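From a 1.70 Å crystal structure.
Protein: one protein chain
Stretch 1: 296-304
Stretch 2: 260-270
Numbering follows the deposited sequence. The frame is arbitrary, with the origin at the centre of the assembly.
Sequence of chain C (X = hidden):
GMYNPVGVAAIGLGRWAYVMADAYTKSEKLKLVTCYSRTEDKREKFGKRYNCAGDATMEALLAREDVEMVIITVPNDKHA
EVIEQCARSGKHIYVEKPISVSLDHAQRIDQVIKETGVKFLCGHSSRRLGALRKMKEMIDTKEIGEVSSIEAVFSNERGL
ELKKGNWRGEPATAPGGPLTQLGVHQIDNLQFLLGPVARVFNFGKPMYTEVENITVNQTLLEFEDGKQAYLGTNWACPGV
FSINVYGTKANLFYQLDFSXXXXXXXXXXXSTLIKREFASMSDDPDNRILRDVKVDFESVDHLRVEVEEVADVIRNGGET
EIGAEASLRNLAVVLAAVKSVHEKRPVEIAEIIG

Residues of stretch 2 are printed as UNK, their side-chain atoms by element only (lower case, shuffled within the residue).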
ATOM      1  N   ASP C 296       3.564 -22.709   5.164  1.00 23.96           N
ATOM      2  CA  ASP C 296       2.464 -23.596   4.707  1.00 23.45           C
ATOM      3  C   ASP C 296       1.435 -23.743   5.816  1.00 20.80           C
ATOM      4  O   ASP C 296       1.701 -23.454   6.979  1.00 24.59           O
ATOM      5  CB  ASP C 296       3.031 -24.912   4.198  1.00 24.65           C
ATOM      6  CG  ASP C 296       3.768 -24.681   2.888  1.00 31.48           C
ATOM      7  OD1 ASP C 296       3.121 -24.284   1.893  1.00 41.51           O
ATOM      8  OD2 ASP C 296       5.003 -24.840   2.829  1.00 33.51           O
ATOM      9  N   PHE C 297       0.222 -24.154   5.451  1.00 18.42           N
ATOM     10  CA  PHE C 297      -0.958 -24.165   6.282  1.00 18.27           C
ATOM     11  C   PHE C 297      -2.029 -25.073   5.661  1.00 24.83           C
ATOM     12  O   PHE C 297      -2.053 -25.292   4.440  1.00 20.98           O
ATOM     13  CB  PHE C 297      -1.539 -22.745   6.490  1.00 23.62           C
ATOM     14  CG  PHE C 297      -1.678 -21.980   5.182  1.00 23.42           C
ATOM     15  CD1 PHE C 297      -2.780 -22.152   4.357  1.00 22.53           C
ATOM     16  CD2 PHE C 297      -0.693 -21.097   4.778  1.00 19.96           C
ATOM     17  CE1 PHE C 297      -2.869 -21.476   3.167  1.00 18.55           C
ATOM     18  CE2 PHE C 297      -0.779 -20.428   3.582  1.00 23.16           C
ATOM     19  CZ  PHE C 297      -1.871 -20.622   2.755  1.00 22.84           C
ATOM     20  N   GLU C 298      -2.942 -25.612   6.469  1.00 24.33           N
ATOM     21  CA  GLU C 298      -3.961 -26.474   5.911  1.00 26.08           C
ATOM     22  C   GLU C 298      -5.006 -25.614   5.191  1.00 24.50           C
ATOM     23  O   GLU C 298      -5.262 -24.469   5.568  1.00 26.36           O
ATOM     24  CB  GLU C 298      -4.700 -27.298   6.962  1.00 30.28           C
ATOM     25  CG  GLU C 298      -3.863 -28.330   7.700  1.00 37.62           C
ATOM     26  CD  GLU C 298      -3.175 -29.316   6.776  1.00 42.23           C
ATOM     27  OE1 GLU C 298      -3.865 -30.143   6.142  1.00 44.48           O
ATOM     28  OE2 GLU C 298      -1.923 -29.262   6.712  1.00 46.79           O
ATOM     29  N   SER C 299      -5.608 -26.208   4.182  1.00 24.76           N
ATOM     30  CA  SER C 299      -6.699 -25.590   3.436  1.00 22.39           C
ATOM     31  C   SER C 299      -7.974 -25.679   4.266  1.00 22.20           C
ATOM     32  O   SER C 299      -8.116 -26.629   5.022  1.00 23.06           O
ATOM     33  CB  SER C 299      -6.914 -26.293   2.097  1.00 20.78           C
ATOM     34  OG  SER C 299      -5.787 -26.135   1.256  1.00 26.12           O
ATOM     35  N   VAL C 300      -8.864 -24.713   4.069  1.00 20.05           N
ATOM     36  CA  VAL C 300     -10.181 -24.638   4.660  1.00 17.72           C
ATOM     37  C   VAL C 300     -11.155 -24.275   3.547  1.00 19.11           C
ATOM     38  O   VAL C 300     -10.873 -23.294   2.827  1.00 16.57           O
ATOM     39  CB  VAL C 300     -10.262 -23.551   5.756  1.00 19.51           C
ATOM     40  CG1 VAL C 300     -11.645 -23.456   6.370  1.00 20.49           C
ATOM     41  CG2 VAL C 300      -9.213 -23.815   6.814  1.00 20.31           C
ATOM     42  N   ASP C 301     -12.218 -25.049   3.451  1.00 19.51           N
ATOM     43  CA  ASP C 301     -13.325 -24.840   2.519  1.00 21.15           C
ATOM     44  C   ASP C 301     -14.154 -23.651   3.034  1.00 17.81           C
ATOM     45  O   ASP C 301     -15.141 -23.826   3.746  1.00 19.23           O
ATOM     46  CB  ASP C 301     -14.202 -26.077   2.356  1.00 20.28           C
ATOM     47  CG  ASP C 301     -15.164 -25.942   1.185  1.00 23.29           C
ATOM     48  OD1 ASP C 301     -15.545 -24.793   0.892  1.00 20.07           O
ATOM     49  OD2 ASP C 301     -15.531 -26.950   0.536  1.00 21.44           O
ATOM     50  N   HIS C 302     -13.702 -22.459   2.667  1.00 18.22           N
ATOM     51  CA  HIS C 302     -14.206 -21.203   3.251  1.00 12.20           C
ATOM     52  C   HIS C 302     -15.705 -21.050   3.087  1.00 18.61           C
ATOM     53  O   HIS C 302     -16.398 -20.557   3.982  1.00 19.07           O
ATOM     54  CB  HIS C 302     -13.417 -20.053   2.660  1.00 12.24           C
ATOM     55  CG  HIS C 302     -13.469 -19.764   1.201  1.00 16.88           C
ATOM     56  ND1 HIS C 302     -14.259 -18.770   0.648  1.00 19.38           N
ATOM     57  CD2 HIS C 302     -12.832 -20.340   0.157  1.00 17.52           C
ATOM     58  CE1 HIS C 302     -14.090 -18.750  -0.658  1.00 19.85           C
ATOM     59  NE2 HIS C 302     -13.225 -19.702  -0.990  1.00 16.20           N
ATOM     60  N   LEU C 303     -16.249 -21.492   1.944  1.00 16.85           N
ATOM     61  CA  LEU C 303     -17.689 -21.259   1.727  1.00 16.88           C
ATOM     62  C   LEU C 303     -18.492 -22.309   2.478  1.00 20.13           C
ATOM     63  O   LEU C 303     -19.529 -22.066   3.090  1.00 20.31           O
ATOM     64  CB  LEU C 303     -18.002 -21.282   0.224  1.00 19.06           C
ATOM     65  CG  LEU C 303     -17.267 -20.272  -0.644  1.00 14.56           C
ATOM     66  CD1 LEU C 303     -17.724 -20.404  -2.091  1.00 20.21           C
ATOM     67  CD2 LEU C 303     -17.502 -18.865  -0.121  1.00 17.23           C
ATOM     68  N   ARG C 304     -18.013 -23.555   2.472  1.00 18.13           N
ATOM     69  CA  ARG C 304     -18.696 -24.618   3.197  1.00 16.85           C
ATOM     70  C   ARG C 304     -18.703 -24.399   4.699  1.00 19.82           C
ATOM     71  O   ARG C 304     -19.737 -24.509   5.357  1.00 15.71           O
ATOM     72  CB  ARG C 304     -18.014 -25.959   2.906  1.00 18.44           C
ATOM     73  CG  ARG C 304     -18.543 -27.113   3.732  1.00 22.14           C
ATOM     74  CD  ARG C 304     -17.980 -28.435   3.215  1.00 27.18           C
ATOM     75  NE  ARG C 304     -18.338 -29.546   4.093  1.00 29.83           N
ATOM     76  CZ  ARG C 304     -17.943 -30.800   3.938  1.00 30.25           C
ATOM     77  NH1 ARG C 304     -17.158 -31.180   2.951  1.00 23.46           N
ATOM     78  NH2 ARG C 304     -18.336 -31.724   4.805  1.00 28.32           N
ATOM     79  N   UNK C 260      -9.549 -18.644  -8.119  1.00 18.57           N
ATOM     80  CA  UNK C 260      -9.913 -19.901  -7.472  1.00 21.26           C
ATOM     81  C   UNK C 260     -10.823 -19.754  -6.254  1.00 14.59           C
ATOM     82  O   UNK C 260     -11.042 -20.721  -5.523  1.00 18.74           O
ATOM     83  n   UNK C 260      -6.707 -21.286 -10.150  1.00 35.53           N
ATOM     84  c   UNK C 260      -7.308 -22.508 -10.002  1.00 33.77           C
ATOM     85  c   UNK C 260      -7.100 -20.451  -9.116  1.00 32.54           C
ATOM     86  c   UNK C 260      -8.110 -22.461  -8.841  1.00 34.56           C
ATOM     87  c   UNK C 260      -7.977 -24.777 -10.360  1.00 29.80           C
ATOM     88  c   UNK C 260      -8.844 -23.588  -8.447  1.00 31.41           C
ATOM     89  c   UNK C 260      -7.256 -23.677 -10.747  1.00 37.13           C
ATOM     90  c   UNK C 260      -7.955 -21.140  -8.299  1.00 28.97           C
ATOM     91  c   UNK C 260      -8.641 -20.672  -7.059  1.00 21.62           C
ATOM     92  c   UNK C 260      -8.774 -24.743  -9.211  1.00 32.94           C
ATOM     93  N   UNK C 261     -11.366 -18.583  -6.033  1.00 17.10           N
ATOM     94  CA  UNK C 261     -12.301 -18.309  -4.966  1.00 16.78           C
ATOM     95  C   UNK C 261     -13.494 -19.279  -4.936  1.00 18.79           C
ATOM     96  O   UNK C 261     -13.815 -19.851  -3.890  1.00 16.96           O
ATOM     97  c   UNK C 261     -11.760 -16.012  -2.046  1.00 30.95           C
ATOM     98  c   UNK C 261     -13.035 -16.026  -2.624  1.00 30.08           C
ATOM     99  c   UNK C 261     -14.892 -16.178  -3.874  1.00 31.41           C
ATOM    100  c   UNK C 261     -13.540 -16.383  -3.919  1.00 27.17           C
ATOM    101  c   UNK C 261     -11.628 -15.595  -0.736  1.00 31.40           C
ATOM    102  c   UNK C 261     -14.142 -15.611  -1.851  1.00 28.48           C
ATOM    103  n   UNK C 261     -15.244 -15.717  -2.634  1.00 27.40           N
ATOM    104  c   UNK C 261     -14.014 -15.190  -0.534  1.00 30.65           C
ATOM    105  c   UNK C 261     -12.803 -16.883  -5.115  1.00 16.91           C
ATOM    106  c   UNK C 261     -12.748 -15.189   0.011  1.00 30.71           C
ATOM    107  N   UNK C 262     -14.136 -19.461  -6.085  1.00 20.74           N
ATOM    108  CA  UNK C 262     -15.325 -20.314  -6.157  1.00 24.87           C
ATOM    109  C   UNK C 262     -15.032 -21.785  -5.894  1.00 25.65           C
ATOM    110  O   UNK C 262     -15.870 -22.525  -5.370  1.00 26.66           O
ATOM    111  o   UNK C 262     -15.242 -20.726  -8.550  1.00 34.74           O
ATOM    112  c   UNK C 262     -15.989 -20.066  -7.534  1.00 22.94           C
ATOM    113  N   UNK C 263     -13.829 -22.232  -6.231  1.00 22.73           N
ATOM    114  CA  UNK C 263     -13.354 -23.578  -5.977  1.00 20.76           C
ATOM    115  C   UNK C 263     -12.879 -23.725  -4.526  1.00 20.21           C
ATOM    116  O   UNK C 263     -11.696 -23.911  -4.264  1.00 17.49           O
ATOM    117  c   UNK C 263     -12.570 -23.248  -8.340  1.00 32.50           C
ATOM    118  o   UNK C 263     -12.439 -22.057  -8.609  1.00 31.82           O
ATOM    119  n   UNK C 263     -13.034 -24.090  -9.246  1.00 33.59           N
ATOM    120  c   UNK C 263     -12.249 -23.871  -6.985  1.00 26.82           C
ATOM    121  N   UNK C 264     -13.832 -23.602  -3.605  1.00 20.97           N
ATOM    122  CA  UNK C 264     -13.632 -23.224  -2.197  1.00 18.21           C
ATOM    123  C   UNK C 264     -12.812 -24.258  -1.433  1.00 22.55           C
ATOM    124  O   UNK C 264     -12.055 -23.871  -0.526  1.00 20.16           O
ATOM    125  c   UNK C 264     -14.928 -22.800  -1.549  1.00 15.25           C
ATOM    126  o   UNK C 264     -15.795 -23.898  -1.491  1.00 21.30           O
ATOM    127  N   UNK C 265     -12.845 -25.558  -1.753  1.00 20.37           N
ATOM    128  CA  UNK C 265     -12.017 -26.472  -1.000  1.00 20.07           C
ATOM    129  C   UNK C 265     -10.531 -26.437  -1.378  1.00 18.05           C
ATOM    130  O   UNK C 265      -9.727 -27.035  -0.645  1.00 26.20           O
ATOM    131  o   UNK C 265     -12.407 -27.646  -3.526  1.00 30.86           O
ATOM    132  c   UNK C 265     -12.549 -28.432  -2.566  1.00 30.35           C
ATOM    133  c   UNK C 265     -12.471 -27.923  -1.146  1.00 22.08           C
ATOM    134  o   UNK C 265     -12.787 -29.660  -2.694  1.00 33.50           O
ATOM    135  N   UNK C 266     -10.173 -25.768  -2.447  1.00 20.59           N
ATOM    136  CA  UNK C 266      -8.778 -25.665  -2.858  1.00 21.77           C
ATOM    137  C   UNK C 266      -8.261 -24.238  -3.023  1.00 22.31           C
ATOM    138  O   UNK C 266      -7.154 -23.967  -3.498  1.00 19.47           O
ATOM    139  c   UNK C 266      -8.645 -27.928  -3.985  1.00 29.17           C
ATOM    140  c   UNK C 266      -9.539 -25.993  -5.264  1.00 33.22           C
ATOM    141  c   UNK C 266      -8.550 -26.429  -4.192  1.00 24.17           C
ATOM    142  N   UNK C 267      -9.054 -23.250  -2.641  1.00 19.10           N
ATOM    143  CA  UNK C 267      -8.681 -21.847  -2.763  1.00 19.13           C
ATOM    144  C   UNK C 267      -7.330 -21.562  -2.090  1.00 19.12           C
ATOM    145  O   UNK C 267      -6.488 -20.886  -2.675  1.00 20.29           O
ATOM    146  o   UNK C 267     -10.939 -21.112  -2.832  1.00 18.04           O
ATOM    147  c   UNK C 267      -9.378 -19.451  -2.234  1.00 12.99           C
ATOM    148  c   UNK C 267      -9.716 -20.936  -2.103  1.00 18.72           C
ATOM    149  N   UNK C 268      -7.162 -22.101  -0.880  1.00 19.82           N
ATOM    150  CA  UNK C 268      -5.890 -21.872  -0.186  1.00 21.32           C
ATOM    151  C   UNK C 268      -4.668 -22.386  -0.933  1.00 22.83           C
ATOM    152  O   UNK C 268      -3.546 -21.910  -0.720  1.00 19.26           O
ATOM    153  o   UNK C 268      -7.535 -22.248   2.944  1.00 21.10           O
ATOM    154  c   UNK C 268      -5.938 -22.539   1.173  1.00 19.38           C
ATOM    155  o   UNK C 268      -6.198 -20.576   2.488  1.00 23.96           O
ATOM    156  c   UNK C 268      -6.601 -21.740   2.272  1.00 25.67           C
ATOM    157  N   UNK C 269      -4.834 -23.387  -1.795  1.00 23.88           N
ATOM    158  CA  UNK C 269      -3.698 -23.951  -2.509  1.00 19.92           C
ATOM    159  C   UNK C 269      -3.219 -22.998  -3.599  1.00 18.93           C
ATOM    160  O   UNK C 269      -2.089 -23.147  -4.061  1.00 23.37           O
ATOM    161  c   UNK C 269      -4.040 -25.295  -3.171  1.00 22.07           C
ATOM    162  c   UNK C 269      -4.396 -26.372  -2.165  1.00 25.05           C
ATOM    163  o   UNK C 269      -4.007 -28.053  -3.832  1.00 46.33           O
ATOM    164  c   UNK C 269      -4.641 -27.733  -2.800  1.00 32.92           C
ATOM    165  o   UNK C 269      -5.470 -28.496  -2.265  1.00 38.93           O
ATOM    166  N   UNK C 270      -4.068 -22.050  -3.967  1.00 13.96           N
ATOM    167  CA  UNK C 270      -3.706 -21.042  -4.957  1.00 21.61           C
ATOM    168  C   UNK C 270      -3.378 -19.707  -4.287  1.00 19.24           C
ATOM    169  O   UNK C 270      -3.749 -18.619  -4.730  1.00 22.14           O
ATOM    170  c   UNK C 270      -4.961 -22.326  -6.603  1.00 25.82           C
ATOM    171  n   UNK C 270      -4.408 -22.635  -7.821  1.00 31.89           N
ATOM    172  n   UNK C 270      -5.358 -24.430  -7.135  1.00 28.23           N
ATOM    173  c   UNK C 270      -4.656 -23.903  -8.120  1.00 30.91           C
ATOM    174  c   UNK C 270      -5.546 -23.461  -6.163  1.00 26.35           C
ATOM    175  c   UNK C 270      -4.825 -20.948  -5.993  1.00 19.61           C
TER
HETATM  176  O   HOH W   1      -9.248 -23.432   0.448  1.00 21.56           O

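Position 260 carries one carbon and then fused five- and six-membered rings holding eight carbons and one nitrogen, an indole, so it is Trp260. Its ring leads away from stretch 1, and it makes no contact there; its carbonyl serves stretch 2 itself, accepting from the hydroxyl at 267. Position 261 has the same atoms, but here the indole comes nearer: His302 CE1 lies over one face, 3.4 Å from a ring carbon of 261. This is Trp261, and that carbon is CE2. The rings are oblique, their planes at 47°, and the broad indole offers the imidazole a flat surface.

Position 262, one carbon and one oxygen, is Ser262; it points away, and its hydroxyl donates to the side chain of the next position. That side chain, at 263, has two carbons, the second bearing one oxygen and one nitrogen: Asn263, whose amide oxygen accepts this bond, out of contact with stretch 1.

At 264 the side chain is once more one carbon and one oxygen; here CA-to-CB points toward stretch 1, and the oxygen lies 2.6 Å from Asp301 OD1. This is Ser264, and its OG donates that short bond. Leu303 CG also packs 3.6 Å from Ser264 CB.

Position 265 has two carbons, the second with two oxygens, and its CB rests 3.6 Å from Asp301 OD2: Asp265. Its carboxylate leads away from stretch 1. At 266 a carbon carrying two more makes Val266, which turns away.

At 267 a carbon bears one oxygen and one carbon, the oxygen 3.3 Å from His302 NE2: Thr267. Its hydroxyl suits a double role: Thr267 OG1 donates to Trp260 O at 2.7 Å and accepts from His302 NE2.

At 268, two carbons end in two oxygens, one of them 3.0 Å from Val300 N. This is Asp268, whose OD2 accepts that backbone N-H, while Asp268 OD1 lies 3.5 Å from Phe297 CE1. Its short carboxylate reaches the loop backbone directly.

Position 269 has three carbons with two oxygens on the third, and its second carbon lies 3.7 Å from Ser299 OG: Glu269. Position 270, one carbon and a five-membered ring of three carbons and two nitrogens, is His270, beyond reach of stretch 1.

The contact works through polar groups joining two largely irregular segments. His302 NE2 also donates to Trp261 O at 3.0 Å, so this nitrogen has two acceptors near its ring plane. Asp301 caps the helix by accepting from Arg304 N through the same OD1 that receives Ser264 OG. Between the backbones, water 1 accepts from Asp268 N at 2.8 Å and can donate to Ser264 O at 3.0 Å and Val300 O at 2.9 Å.

Stretch 2, residues 260-270: WWSNSDVTDEH
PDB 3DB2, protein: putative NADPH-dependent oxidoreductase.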